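Local coordinates for tail spike protein gp49 (PDB 4RU4), which forms a trimeric phage tailspike that probably acts as a lyase on the O-specific polysaccharide of Pseudomonas during entry into the host cell, at residues 106-117 / 218-228; 236-246 / 260-271. All coordinates share one frame; numbering follows the deposited sequence. Where two conformers were deposited one is given.

How the interactions relate
Interactions 1 and 2 illustrate how a beta-helix extends by repeating one kind of lateral pairing. They follow each other along the chain, 106-117 / 218-228 closing before 236-246 / 260-271 opens, with centres about 13 Å apart. Interaction 1 pairs strands 113-120 and 221-226; interaction 2 pairs 237-240 with 260-263 on a different face, then turns the corner so that Ala244-Tyr271 continues the sheet of interaction 1. They meet there: Met220 O lies 2.9 Å from Ala244 N, and Gly222 N the same distance from Ala244 O, both probable hydrogen bonds. Segment 218-228 is thus gripped by a neighbouring rung on each flank. Both lie away from the calcium site at Gly368 and Asp394.

Interaction 1: 106-117 / 218-228; sequences FTGTSVLSCVGS and VPMNGLLVEAV
Ser110 and Asn221 hold matching first torsions, each with its gamma atom anti to its own carbonyl carbon (chi1 -51° and -53°), and this sets the hydroxyl beside the amide on paired rungs. Asn221 ND2 donates to Ser110 OG at 3.1 Å, almost straight at 171° and within the amide plane. Next to this bond, the methyl CG2 of Thr109 presses tightly on Met220 CE at 3.5 Å, the two side chains running the same way.

Around the corner, Pro219 CG touches two partners, 3.6 Å from Phe106 CE2 and equally far from Val111 CG2. Val218 CG1 reaches the edge of the Phe106 ring in its plane, while a water donates to both Gly108 O and Val218 O. From the bends at 111-112 and 222 onward the backbones run parallel, Leu112-Leu223 to Val115-Glu226, continuing the register of Ser110-Asn221. This ladder ends with Gly116 N on Glu226 O at 2.7 Å. Leu112, Cys114 and Val225 face strand 206-209 inside the coil, whereas Glu226, on the other face, forms a salt bridge with Arg250. Such in-register parallel rungs, bent together at shared corners, are characteristic of parallel beta-helices, here of the right-handed pectin lyase-like kind.

Interaction 2: 236-246 / 260-271; sequences VTVTLANNAGV and NISNIGDGGDDY. With NA (sodium ion), chain Y; EDO (1,2-ethanediol), chain U.
Asn263 inserts its amide into the bend of 236-246, using both ends. OD1 accepts Asn242 N at 3.0 Å on an in-plane lone pair and Gly265 N from above the carbonyl plane, the latter closing an Asx turn. On the other end, ND2 donates to Asn242 O at 2.8 Å and to Tyr271 O at 2.9 Å, both close to the amide plane. With CG anti to the backbone N (chi1 -177°), the group reaches across the turn, and four bonds fix its rotation. Tyr271 O also takes Gly245 N, from the face opposite ND2, and Tyr271 N bonds Asn243 O at 2.8 Å.

On the strands leading into the bend, Ile261 CD1 packs alongside Val238 CG2 at 3.7 Å and also touches Val236 and Val246. The loop that returns the chain to Tyr271 is shaped by Asp270, whose OD2 accepts Gly267 N at 2.8 Å on its syn lone pair and forms a salt bridge with Arg291. Waters link Asn243 to Asp266 and Asp269. A sodium ion lies near Ser262, but its long 3.0 Å approach to Ser262 OG is doubtful, since that serine has two conformers; Arg184 of the second subunit packs alongside.

Strands 237-240 and 260-263 lie between 212-214 on one flank and 287-290 on the other, with Ile261 resting on Ile273 of strand 271-276. Asn260 faces the second subunit, where its ND2 hydrogen-bonds Asp253 of that chain.

Interaction 1: 106-117 / 218-228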
loop_
_atom_site.group_PDB
_atom_site.type_symbol
_atom_site.label_atom_id
_atom_site.label_comp_id
_atom_site.label_asym_id
_atom_site.label_seq_id
_atom_site.Cartn_x
_atom_site.Cartn_y
_atom_site.Cartn_z
ATOM N N PHE B 106 31.291 -30.729 -5.053
ATOM C CA PHE B 106 29.853 -30.826 -5.310
ATOM C C PHE B 106 29.524 -31.087 -6.761
ATOM O O PHE B 106 30.100 -30.462 -7.671
ATOM C CB PHE B 106 29.142 -29.541 -4.874
ATOM C CG PHE B 106 27.637 -29.625 -4.933
ATOM C CD1 PHE B 106 26.920 -30.139 -3.864
ATOM C CD2 PHE B 106 26.940 -29.180 -6.064
ATOM C CE1 PHE B 106 25.522 -30.192 -3.915
ATOM C CE2 PHE B 106 25.552 -29.238 -6.131
ATOM C CZ PHE B 106 24.839 -29.747 -5.050
ATOM N N THR B 107 28.594 -32.018 -6.972
ATOM C CA THR B 107 27.968 -32.201 -8.275
ATOM C C THR B 107 26.469 -32.262 -8.086
ATOM O O THR B 107 25.975 -32.903 -7.146
ATOM C CB THR B 107 28.450 -33.476 -9.039
ATOM O OG1 THR B 107 28.168 -34.643 -8.263
ATOM C CG2 THR B 107 29.942 -33.410 -9.315
ATOM N N GLY B 108 25.745 -31.583 -8.969
ATOM C CA GLY B 108 24.300 -31.520 -8.856
ATOM C C GLY B 108 23.737 -30.200 -9.345
ATOM O O GLY B 108 24.441 -29.203 -9.449
ATOM N N THR B 109 22.447 -30.204 -9.639
ATOM C CA THR B 109 21.768 -29.029 -10.166
ATOM C C THR B 109 21.371 -28.056 -9.059
ATOM O O THR B 109 21.475 -26.836 -9.236
ATOM C CB THR B 109 20.529 -29.479 -10.951
ATOM O OG1 THR B 109 20.946 -30.325 -12.024
ATOM C CG2 THR B 109 19.799 -28.282 -11.545
ATOM N N SER B 110 20.917 -28.595 -7.920
ATOM C CA SER B 110 20.401 -27.786 -6.819
ATOM C C SER B 110 20.948 -28.263 -5.470
ATOM O O SER B 110 21.232 -29.452 -5.282
ATOM C CB SER B 110 18.858 -27.861 -6.769
ATOM O OG SER B 110 18.307 -27.579 -8.043
ATOM N N VAL B 111 21.087 -27.341 -4.529
ATOM C CA VAL B 111 21.519 -27.741 -3.183
ATOM C C VAL B 111 20.424 -28.547 -2.480
ATOM O O VAL B 111 20.684 -29.597 -1.895
ATOM C CB VAL B 111 21.918 -26.540 -2.305
ATOM C CG1 VAL B 111 22.423 -27.043 -0.943
ATOM C CG2 VAL B 111 23.014 -25.704 -3.000
ATOM N N LEU B 112 19.191 -28.044 -2.557
ATOM C CA LEU B 112 18.057 -28.646 -1.909
ATOM C C LEU B 112 16.944 -28.605 -2.950
ATOM O O LEU B 112 16.760 -27.576 -3.628
ATOM C CB LEU B 112 17.693 -27.780 -0.695
ATOM C CG LEU B 112 16.914 -28.293 0.498
ATOM C CD1 LEU B 112 17.554 -29.603 0.936
ATOM C CD2 LEU B 112 16.959 -27.279 1.643
ATOM N N SER B 113 16.230 -29.713 -3.123
ATOM C CA SER B 113 15.183 -29.721 -4.141
ATOM C C SER B 113 14.038 -30.658 -3.813
ATOM O O SER B 113 14.232 -31.729 -3.209
ATOM C CB SER B 113 15.749 -30.045 -5.535
ATOM O OG SER B 113 16.271 -31.364 -5.580
ATOM N N CYS B 114 12.837 -30.253 -4.223
ATOM C CA CYS B 114 11.673 -31.118 -4.133
ATOM C C CYS B 114 10.861 -30.969 -5.411
ATOM O O CYS B 114 10.573 -29.845 -5.833
ATOM C CB CYS B 114 10.796 -30.777 -2.925
ATOM S SG CYS B 114 9.493 -32.034 -2.706
ATOM N N VAL B 115 10.522 -32.095 -6.039
ATOM C CA VAL B 115 9.788 -32.061 -7.308
ATOM C C VAL B 115 8.488 -32.886 -7.183
ATOM O O VAL B 115 8.522 -34.080 -6.838
ATOM C CB VAL B 115 10.646 -32.630 -8.471
ATOM C CG1 VAL B 115 9.903 -32.527 -9.821
ATOM C CG2 VAL B 115 12.014 -31.946 -8.535
ATOM N N GLY B 116 7.346 -32.252 -7.437
ATOM C CA GLY B 116 6.085 -32.976 -7.496
ATOM C C GLY B 116 5.841 -33.462 -8.914
ATOM O O GLY B 116 6.755 -33.468 -9.734
ATOM N N SER B 117 4.607 -33.861 -9.201
ATOM C CA SER B 117 4.295 -34.457 -10.490
ATOM C C SER B 117 3.100 -33.815 -11.166
ATOM O O SER B 117 2.176 -33.346 -10.504
ATOM C CB SER B 117 4.023 -35.958 -10.332
ATOM O OG SER B 117 4.986 -36.540 -9.483
ATOM N N VAL B 218 29.092 -23.913 -7.696
ATOM C CA VAL B 218 28.693 -25.062 -8.536
ATOM C C VAL B 218 27.187 -25.257 -8.832
ATOM O O VAL B 218 26.803 -25.454 -9.994
ATOM C CB VAL B 218 29.288 -26.408 -8.009
ATOM C CG1 VAL B 218 28.850 -27.560 -8.920
ATOM C CG2 VAL B 218 30.826 -26.311 -7.941
ATOM N N PRO B 219 26.337 -25.258 -7.789
ATOM C CA PRO B 219 24.903 -25.537 -7.993
ATOM C C PRO B 219 24.261 -24.498 -8.888
ATOM O O PRO B 219 24.622 -23.347 -8.746
ATOM C CB PRO B 219 24.318 -25.409 -6.579
ATOM C CG PRO B 219 25.509 -25.652 -5.651
ATOM C CD PRO B 219 26.637 -24.976 -6.372
ATOM N N MET B 220 23.349 -24.880 -9.785
ATOM C CA MET B 220 22.579 -23.875 -10.517
ATOM C C MET B 220 21.627 -23.156 -9.603
ATOM O O MET B 220 21.433 -21.949 -9.744
ATOM C CB MET B 220 21.751 -24.492 -11.641
ATOM C CG MET B 220 22.580 -25.201 -12.674
ATOM S SD MET B 220 21.801 -25.083 -14.288
ATOM C CE MET B 220 20.199 -25.811 -13.980
ATOM N N ASN B 221 20.997 -23.906 -8.692
ATOM C CA ASN B 221 20.012 -23.333 -7.799
ATOM C C ASN B 221 20.391 -23.568 -6.366
ATOM O O ASN B 221 20.947 -24.618 -6.031
ATOM C CB ASN B 221 18.662 -24.014 -8.009
ATOM C CG ASN B 221 18.238 -24.008 -9.446
ATOM O OD1 ASN B 221 18.140 -22.948 -10.068
ATOM N ND2 ASN B 221 17.996 -25.199 -9.999
ATOM N N GLY B 222 20.058 -22.614 -5.505
ATOM C CA GLY B 222 20.191 -22.840 -4.074
ATOM C C GLY B 222 19.082 -23.772 -3.647
ATOM O O GLY B 222 19.335 -24.856 -3.122
ATOM N N LEU B 223 17.843 -23.357 -3.874
ATOM C CA LEU B 223 16.687 -24.203 -3.595
ATOM C C LEU B 223 15.798 -24.255 -4.833
ATOM O O LEU B 223 15.482 -23.203 -5.408
ATOM C CB LEU B 223 15.904 -23.636 -2.415
ATOM C CG LEU B 223 14.481 -24.127 -2.178
ATOM C CD1 LEU B 223 14.435 -25.625 -1.879
ATOM C CD2 LEU B 223 13.898 -23.336 -1.027
ATOM N N LEU B 224 15.399 -25.467 -5.239
ATOM C CA LEU B 224 14.468 -25.659 -6.354
ATOM C C LEU B 224 13.231 -26.379 -5.830
ATOM O O LEU B 224 13.358 -27.431 -5.233
ATOM C CB LEU B 224 15.090 -26.552 -7.434
ATOM C CG LEU B 224 14.100 -26.948 -8.534
ATOM C CD1 LEU B 224 13.645 -25.741 -9.342
ATOM C CD2 LEU B 224 14.720 -28.023 -9.450
ATOM N N VAL B 225 12.046 -25.832 -6.071
ATOM C CA VAL B 225 10.802 -26.517 -5.718
ATOM C C VAL B 225 9.978 -26.486 -7.002
ATOM O O VAL B 225 9.743 -25.419 -7.565
ATOM C CB VAL B 225 10.026 -25.818 -4.548
ATOM C CG1 VAL B 225 8.714 -26.548 -4.269
ATOM C CG2 VAL B 225 10.890 -25.716 -3.279
ATOM N N GLU B 226 9.580 -27.650 -7.488
ATOM C CA GLU B 226 8.950 -27.738 -8.798
ATOM C C GLU B 226 7.644 -28.554 -8.709
ATOM O O GLU B 226 7.615 -29.598 -8.058
ATOM C CB GLU B 226 9.917 -28.376 -9.804
ATOM C CG GLU B 226 9.294 -28.621 -11.198
ATOM C CD GLU B 226 10.330 -29.007 -12.255
ATOM O OE1 GLU B 226 11.542 -29.059 -11.921
ATOM O OE2 GLU B 226 9.919 -29.261 -13.418
ATOM N N ALA B 227 6.586 -28.065 -9.355
ATOM C CA ALA B 227 5.290 -28.763 -9.416
ATOM C C ALA B 227 4.739 -29.120 -8.042
ATOM O O ALA B 227 4.368 -30.283 -7.786
ATOM C CB ALA B 227 5.374 -30.028 -10.332
ATOM N N VAL B 228 4.650 -28.118 -7.159
ATOM C CA VAL B 228 4.136 -28.354 -5.826
ATOM C C VAL B 228 3.050 -27.319 -5.488
ATOM O O VAL B 228 3.174 -26.136 -5.855
ATOM C CB VAL B 228 5.278 -28.293 -4.780
ATOM C CG1 VAL B 228 4.735 -28.397 -3.353
ATOM C CG2 VAL B 228 6.335 -29.393 -5.043
HETATM O O HOH W 1 25.191 -27.301 -11.218
#

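Interaction 2: 236-246 / 260-271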
loop_
_atom_site.group_PDB
_atom_site.type_symbol
_atom_site.label_atom_id
_atom_site.label_comp_id
_atom_site.label_asym_id
_atom_site.label_seq_id
_atom_site.Cartn_x
_atom_site.Cartn_y
_atom_site.Cartn_z
ATOM N N VAL B 236 14.904 -18.155 5.672
ATOM C CA VAL B 236 16.119 -18.794 5.178
ATOM C C VAL B 236 17.139 -17.766 4.731
ATOM O O VAL B 236 16.792 -16.645 4.339
ATOM C CB VAL B 236 15.906 -19.843 4.043
ATOM C CG1 VAL B 236 14.893 -20.926 4.469
ATOM C CG2 VAL B 236 15.514 -19.168 2.736
ATOM N N THR B 237 18.398 -18.158 4.794
ATOM C CA THR B 237 19.463 -17.354 4.234
ATOM C C THR B 237 20.104 -18.162 3.105
ATOM O O THR B 237 20.464 -19.302 3.307
ATOM C CB THR B 237 20.505 -16.988 5.309
ATOM O OG1 THR B 237 19.856 -16.245 6.346
ATOM C CG2 THR B 237 21.613 -16.110 4.708
ATOM N N VAL B 238 20.209 -17.597 1.905
ATOM C CA VAL B 238 20.818 -18.350 0.810
ATOM C C VAL B 238 21.852 -17.485 0.118
ATOM O O VAL B 238 21.562 -16.348 -0.239
ATOM C CB VAL B 238 19.760 -18.778 -0.228
ATOM C CG1 VAL B 238 20.418 -19.591 -1.354
ATOM C CG2 VAL B 238 18.610 -19.592 0.451
ATOM N N THR B 239 23.053 -18.008 -0.071
ATOM C CA THR B 239 24.021 -17.332 -0.919
ATOM C C THR B 239 24.473 -18.309 -1.984
ATOM O O THR B 239 24.421 -19.531 -1.789
ATOM C CB THR B 239 25.258 -16.817 -0.140
ATOM O OG1 THR B 239 26.026 -17.931 0.350
ATOM C CG2 THR B 239 24.822 -15.910 1.003
ATOM N N LEU B 240 24.900 -17.775 -3.113
ATOM C CA LEU B 240 25.213 -18.608 -4.258
ATOM C C LEU B 240 25.992 -17.721 -5.198
ATOM O O LEU B 240 25.959 -16.493 -5.063
ATOM C CB LEU B 240 23.925 -19.085 -4.945
ATOM C CG LEU B 240 24.032 -20.066 -6.118
ATOM C CD1 LEU B 240 24.480 -21.425 -5.613
ATOM C CD2 LEU B 240 22.732 -20.170 -6.879
ATOM N N ALA B 241 26.704 -18.343 -6.132
ATOM C CA ALA B 241 27.362 -17.605 -7.208
ATOM C C ALA B 241 27.080 -18.378 -8.481
ATOM O O ALA B 241 27.981 -18.959 -9.068
ATOM C CB ALA B 241 28.850 -17.527 -6.959
ATOM N N ASN B 242 25.816 -18.401 -8.871
ATOM C CA ASN B 242 25.374 -19.152 -10.031
ATOM C C ASN B 242 24.032 -18.629 -10.570
ATOM O O ASN B 242 23.832 -17.406 -10.669
ATOM C CB ASN B 242 25.331 -20.657 -9.720
ATOM C CG ASN B 242 25.555 -21.529 -10.973
ATOM O OD1 ASN B 242 24.670 -21.663 -11.825
ATOM N ND2 ASN B 242 26.733 -22.139 -11.069
ATOM N N ASN B 243 23.112 -19.524 -10.931
ATOM C CA ASN B 243 21.932 -19.090 -11.690
ATOM C C ASN B 243 20.739 -18.564 -10.898
ATOM O O ASN B 243 20.176 -17.543 -11.276
ATOM C CB ASN B 243 21.467 -20.166 -12.676
ATOM C CG ASN B 243 20.651 -19.576 -13.836
ATOM O OD1 ASN B 243 21.162 -18.792 -14.635
ATOM N ND2 ASN B 243 19.386 -19.935 -13.911
ATOM N N ALA B 244 20.340 -19.241 -9.816
ATOM C CA ALA B 244 19.152 -18.814 -9.051
ATOM C C ALA B 244 19.269 -19.179 -7.592
ATOM O O ALA B 244 19.455 -20.346 -7.266
ATOM C CB ALA B 244 17.886 -19.432 -9.619
ATOM N N GLY B 245 19.160 -18.185 -6.717
ATOM C CA GLY B 245 19.154 -18.467 -5.294
ATOM C C GLY B 245 18.006 -19.399 -4.944
ATOM O O GLY B 245 18.215 -20.449 -4.362
ATOM N N VAL B 246 16.784 -19.007 -5.311
ATOM C CA VAL B 246 15.586 -19.814 -5.071
ATOM C C VAL B 246 14.804 -19.844 -6.381
ATOM O O VAL B 246 14.561 -18.801 -6.978
ATOM C CB VAL B 246 14.693 -19.195 -3.968
ATOM C CG1 VAL B 246 13.436 -20.021 -3.744
ATOM C CG2 VAL B 246 15.473 -19.099 -2.656
ATOM N N ASN B 260 16.670 -13.931 3.371
ATOM C CA ASN B 260 17.740 -13.123 2.793
ATOM C C ASN B 260 18.417 -13.954 1.722
ATOM O O ASN B 260 19.041 -14.957 2.020
ATOM C CB ASN B 260 18.761 -12.677 3.849
ATOM C CG ASN B 260 18.259 -11.479 4.672
ATOM O OD1 ASN B 260 17.055 -11.312 4.852
ATOM N ND2 ASN B 260 19.176 -10.635 5.139
ATOM N N ILE B 261 18.293 -13.510 0.481
ATOM C CA ILE B 261 18.785 -14.261 -0.655
ATOM C C ILE B 261 19.802 -13.409 -1.403
ATOM O O ILE B 261 19.524 -12.246 -1.753
ATOM C CB ILE B 261 17.652 -14.595 -1.646
ATOM C CG1 ILE B 261 16.421 -15.196 -0.923
ATOM C CG2 ILE B 261 18.199 -15.535 -2.744
ATOM C CD1 ILE B 261 16.745 -16.462 -0.096
ATOM N N SER B 262 20.985 -13.968 -1.656
ATOM C CA SER B 262 22.041 -13.212 -2.344
ATOM C C SER B 262 22.719 -14.069 -3.403
ATOM O O SER B 262 23.425 -15.022 -3.069
ATOM C CB SER B 262 23.094 -12.716 -1.335
ATOM O OG SER B 262 24.134 -11.990 -1.978
ATOM N N ASN B 263 22.520 -13.725 -4.674
ATOM C CA ASN B 263 23.182 -14.450 -5.754
ATOM C C ASN B 263 24.190 -13.568 -6.493
ATOM O O ASN B 263 23.812 -12.667 -7.234
ATOM C CB ASN B 263 22.160 -15.091 -6.722
ATOM C CG ASN B 263 22.832 -15.925 -7.812
ATOM O OD1 ASN B 263 24.012 -16.253 -7.713
ATOM N ND2 ASN B 263 22.094 -16.218 -8.882
ATOM N N ILE B 264 25.482 -13.861 -6.281
ATOM C CA ILE B 264 26.574 -13.102 -6.865
ATOM C C ILE B 264 26.577 -13.331 -8.365
ATOM O O ILE B 264 27.065 -12.486 -9.126
ATOM C CB ILE B 264 27.914 -13.558 -6.204
ATOM C CG1 ILE B 264 27.976 -12.980 -4.794
ATOM C CG2 ILE B 264 29.152 -13.189 -7.031
ATOM C CD1 ILE B 264 28.947 -13.706 -3.868
ATOM N N GLY B 265 26.032 -14.479 -8.768
ATOM C CA GLY B 265 25.907 -14.846 -10.167
ATOM C C GLY B 265 27.157 -15.523 -10.704
ATOM O O GLY B 265 28.199 -15.504 -10.048
ATOM N N ASP B 266 27.062 -16.111 -11.892
ATOM C CA ASP B 266 28.250 -16.612 -12.592
ATOM C C ASP B 266 28.311 -16.086 -14.041
ATOM O O ASP B 266 29.072 -16.576 -14.869
ATOM C CB ASP B 266 28.298 -18.145 -12.561
ATOM C CG ASP B 266 27.221 -18.792 -13.415
ATOM O OD1 ASP B 266 26.219 -18.130 -13.768
ATOM O OD2 ASP B 266 27.374 -19.990 -13.727
ATOM N N GLY B 267 27.506 -15.073 -14.327
ATOM C CA GLY B 267 27.498 -14.451 -15.635
ATOM C C GLY B 267 26.382 -14.964 -16.513
ATOM O O GLY B 267 26.334 -14.642 -17.695
ATOM N N GLY B 268 25.479 -15.759 -15.947
ATOM C CA GLY B 268 24.299 -16.188 -16.678
ATOM C C GLY B 268 23.116 -15.294 -16.345
ATOM O O GLY B 268 23.276 -14.102 -16.130
ATOM N N ASP B 269 21.927 -15.880 -16.259
ATOM C CA ASP B 269 20.738 -15.109 -15.964
ATOM C C ASP B 269 20.748 -14.513 -14.554
ATOM O O ASP B 269 20.138 -13.492 -14.335
ATOM C CB ASP B 269 19.497 -15.966 -16.157
ATOM C CG ASP B 269 19.233 -16.288 -17.620
ATOM O OD1 ASP B 269 19.770 -15.582 -18.509
ATOM O OD2 ASP B 269 18.467 -17.236 -17.868
ATOM N N ASP B 270 21.407 -15.183 -13.618
ATOM C CA ASP B 270 21.764 -14.613 -12.322
ATOM C C ASP B 270 20.592 -13.948 -11.571
ATOM O O ASP B 270 20.585 -12.717 -11.355
ATOM C CB ASP B 270 22.966 -13.669 -12.489
ATOM C CG ASP B 270 24.212 -14.399 -13.047
ATOM O OD1 ASP B 270 24.150 -15.643 -13.237
ATOM O OD2 ASP B 270 25.258 -13.747 -13.283
ATOM N N TYR B 271 19.618 -14.787 -11.200
ATOM C CA TYR B 271 18.437 -14.399 -10.429
ATOM C C TYR B 271 18.610 -14.602 -8.928
ATOM O O TYR B 271 19.330 -15.493 -8.490
ATOM C CB TYR B 271 17.243 -15.263 -10.818
ATOM C CG TYR B 271 16.919 -15.327 -12.282
ATOM C CD1 TYR B 271 16.472 -14.207 -12.950
ATOM C CD2 TYR B 271 17.025 -16.522 -12.992
ATOM C CE1 TYR B 271 16.140 -14.246 -14.305
ATOM C CE2 TYR B 271 16.695 -16.574 -14.353
ATOM C CZ TYR B 271 16.253 -15.420 -14.997
ATOM O OH TYR B 271 15.919 -15.419 -16.334
HETATM NA NA NA Y . 26.835 -12.473 -0.797
HETATM C C1 EDO U . 11.899 -16.908 -18.895
HETATM O O1 EDO U . 12.205 -17.038 -20.285
HETATM C C2 EDO U . 13.117 -17.342 -18.089
HETATM O O2 EDO U . 12.915 -17.076 -16.708
HETATM O O HOH W 2 26.242 -14.753 -2.761
HETATM O O HOH W 3 18.104 -19.145 -16.344
HETATM O O HOH W 4 24.075 -19.053 -14.625
HETATM O O HOH W 5 21.793 -18.492 -17.696
HETATM O O HOH W 6 28.481 -14.575 -0.397
#